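Local coordinates for protein transcription termination factor FttA (Methanosarcina mazei, PDB 2XR1) that probably terminates transcription by cleaving nascent RNA at the exit channel of RNA polymerase, using two zinc ions for its nuclease activity, at residues Arg599-Thr605 against Ile626-Leu631. Residues are numbered along the deposited sequence.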
loop_
_atom_site.group_PDB
_atom_site.type_symbol
_atom_site.label_atom_id
_atom_site.label_comp_id
_atom_site.label_asym_id
_atom_site.label_seq_id
_atom_site.Cartn_x
_atom_site.Cartn_y
_atom_site.Cartn_z
ATOM N N ARG B 599 10.457 -15.843 20.917
ATOM C CA ARG B 599 10.614 -14.388 20.868
ATOM C C ARG B 599 10.464 -13.919 19.432
ATOM O O ARG B 599 11.062 -14.494 18.532
ATOM C CB ARG B 599 11.994 -14.034 21.370
ATOM C CG ARG B 599 12.319 -12.564 21.581
ATOM C CD ARG B 599 13.793 -12.531 22.089
ATOM N NE ARG B 599 14.098 -11.567 23.164
ATOM C CZ ARG B 599 13.428 -11.420 24.307
ATOM N NH1 ARG B 599 12.336 -12.113 24.579
ATOM N NH2 ARG B 599 13.871 -10.540 25.186
ATOM N N PRO B 600 9.643 -12.901 19.195
ATOM C CA PRO B 600 9.482 -12.409 17.834
ATOM C C PRO B 600 10.652 -11.530 17.412
ATOM O O PRO B 600 11.356 -10.994 18.256
ATOM C CB PRO B 600 8.216 -11.564 17.935
ATOM C CG PRO B 600 8.225 -11.087 19.307
ATOM C CD PRO B 600 8.781 -12.177 20.134
ATOM N N GLU B 601 10.819 -11.374 16.115
ATOM C CA GLU B 601 11.901 -10.602 15.559
ATOM C C GLU B 601 11.460 -9.156 15.323
ATOM O O GLU B 601 12.301 -8.262 15.333
ATOM C CB GLU B 601 12.377 -11.217 14.226
ATOM C CG GLU B 601 12.742 -12.699 14.290
ATOM C CD GLU B 601 13.132 -13.320 12.908
ATOM O OE1 GLU B 601 12.790 -12.737 11.815
ATOM O OE2 GLU B 601 13.782 -14.408 12.933
ATOM N N ARG B 602 10.177 -8.920 15.071
ATOM C CA ARG B 602 9.668 -7.549 15.047
ATOM C C ARG B 602 8.373 -7.393 15.837
ATOM O O ARG B 602 7.596 -8.308 15.925
ATOM C CB ARG B 602 9.419 -7.024 13.639
ATOM C CG ARG B 602 10.248 -7.560 12.555
ATOM C CD ARG B 602 11.482 -6.753 12.211
ATOM N NE ARG B 602 11.230 -5.713 11.206
ATOM C CZ ARG B 602 10.780 -5.911 9.948
ATOM N NH1 ARG B 602 10.491 -7.152 9.478
ATOM N NH2 ARG B 602 10.596 -4.831 9.152
ATOM N N VAL B 603 8.160 -6.235 16.442
ATOM C CA VAL B 603 6.836 -5.890 16.870
ATOM C C VAL B 603 6.392 -4.520 16.389
ATOM O O VAL B 603 7.201 -3.633 16.190
ATOM C CB VAL B 603 6.543 -6.143 18.359
ATOM C CG1 VAL B 603 7.710 -6.868 19.101
ATOM C CG2 VAL B 603 6.039 -4.957 18.994
ATOM N N PHE B 604 5.106 -4.389 16.112
ATOM C CA PHE B 604 4.529 -3.177 15.643
ATOM C C PHE B 604 3.426 -2.815 16.590
ATOM O O PHE B 604 2.822 -3.703 17.198
ATOM C CB PHE B 604 3.960 -3.389 14.257
ATOM C CG PHE B 604 5.000 -3.588 13.234
ATOM C CD1 PHE B 604 5.663 -2.506 12.684
ATOM C CD2 PHE B 604 5.398 -4.851 12.865
ATOM C CE1 PHE B 604 6.651 -2.707 11.734
ATOM C CE2 PHE B 604 6.368 -5.026 11.946
ATOM C CZ PHE B 604 6.983 -3.955 11.381
ATOM N N THR B 605 3.144 -1.532 16.749
ATOM C CA THR B 605 2.131 -1.149 17.718
ATOM C C THR B 605 0.996 -0.339 17.080
ATOM O O THR B 605 1.177 0.299 16.103
ATOM C CB THR B 605 2.774 -0.407 18.890
ATOM O OG1 THR B 605 3.424 0.764 18.402
ATOM C CG2 THR B 605 3.771 -1.286 19.582
ATOM N N ILE B 626 14.090 -5.977 20.943
ATOM C CA ILE B 626 13.366 -6.430 19.748
ATOM C C ILE B 626 13.068 -5.214 18.856
ATOM O O ILE B 626 12.543 -4.226 19.303
ATOM C CB ILE B 626 12.020 -7.070 20.150
ATOM C CG1 ILE B 626 12.228 -8.268 21.041
ATOM C CG2 ILE B 626 11.216 -7.477 18.945
ATOM C CD1 ILE B 626 10.945 -8.664 21.729
ATOM N N GLU B 627 13.396 -5.263 17.585
ATOM C CA GLU B 627 13.078 -4.124 16.713
ATOM C C GLU B 627 11.576 -3.831 16.644
ATOM O O GLU B 627 10.780 -4.663 16.158
ATOM C CB GLU B 627 13.574 -4.391 15.315
ATOM C CG GLU B 627 13.436 -3.217 14.392
ATOM C CD GLU B 627 14.001 -3.517 13.015
ATOM O OE1 GLU B 627 15.251 -3.659 12.889
ATOM O OE2 GLU B 627 13.188 -3.638 12.060
ATOM N N THR B 628 11.170 -2.662 17.130
ATOM C CA THR B 628 9.740 -2.352 17.113
ATOM C C THR B 628 9.430 -0.890 16.798
ATOM O O THR B 628 10.188 0.001 17.143
ATOM C CB THR B 628 9.021 -2.822 18.405
ATOM O OG1 THR B 628 8.554 -1.699 19.143
ATOM C CG2 THR B 628 9.920 -3.707 19.277
ATOM N N ARG B 629 8.290 -0.660 16.169
ATOM C CA ARG B 629 7.922 0.631 15.631
ATOM C C ARG B 629 6.396 0.788 15.493
ATOM O O ARG B 629 5.695 -0.183 15.176
ATOM C CB ARG B 629 8.540 0.753 14.255
ATOM C CG ARG B 629 7.945 1.863 13.403
ATOM C CD ARG B 629 8.921 2.350 12.279
ATOM N NE ARG B 629 9.126 1.357 11.207
ATOM C CZ ARG B 629 8.215 1.017 10.284
ATOM N NH1 ARG B 629 6.990 1.564 10.279
ATOM N NH2 ARG B 629 8.542 0.113 9.357
ATOM N N ALA B 630 5.900 2.019 15.692
ATOM C CA ALA B 630 4.461 2.305 15.612
ATOM C C ALA B 630 4.006 2.416 14.175
ATOM O O ALA B 630 4.673 3.057 13.345
ATOM C CB ALA B 630 4.125 3.556 16.338
ATOM N N LEU B 631 2.868 1.787 13.876
ATOM C CA LEU B 631 2.327 1.842 12.517
ATOM C C LEU B 631 1.650 3.199 12.256
ATOM O O LEU B 631 1.319 3.928 13.187
ATOM C CB LEU B 631 1.349 0.701 12.281
ATOM C CG LEU B 631 1.891 -0.729 12.354
ATOM C CD1 LEU B 631 0.774 -1.745 12.145
ATOM C CD2 LEU B 631 2.980 -0.919 11.311
HETATM O O HOH W 1 0.298 2.902 15.759
#
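Parallel pairing of neighbouring strands through a beta-alpha-beta crossover is exemplified here at the edge of a metallo-beta-lactamase sheet, in the C-terminal part of that fold. The axes of the segments 602-605 and 627-630 approach to 4.7 Å, with their directions 17° apart, and the intervening helix 610-624 returns the chain so that both point the same way. The ladder alternates as parallel pairing requires: Val-603 N donates to Glu-627 O (3.1 Å) and Val-603 O accepts from Arg-629 N (3.2 Å), after which Thr-605 N reaches Arg-629 O (3.3 Å) and Thr-605 O receives Leu-631 N (3.2 Å). Next to the last of these bonds, a water donates to both Thr-605 O (2.8 Å) and Leu-631 O (3.0 Å).

Side chains segregate by face. Arg-602, Phe-604, Glu-627 and Arg-629 share one: a salt bridge joins Arg-602 NE to Glu-627 OE2 at 3.0 Å, while Phe-604 packs its CD1 3.4 Å from Leu-631 CD2 and has CE1 over one face of the Arg-629 guanidinium. On the other, Val-603 and Thr-628 lie side by side, as do Thr-605 and Ala-630. Ile-626, whose CA-to-CB bond points toward the other segment, sets CG2 3.6 Å from Val-603 CG1 in an apolar contact.

Helix 610-624 covers the threonine-bearing face, where Thr-605 OG1 and Thr-628 OG1 hydrogen-bond to the carbonyls of Cys-613 and Ala-617; on the other face, Val-637 of strand 636-638 meets Phe-604, Arg-629 and Leu-631. Strand 602-606, which leads into the zinc ligand His-607, is held between the edge strand 627-630 and strand 376-380, where Phe-604 makes backbone hydrogen bonds to Val-377 and Ser-379.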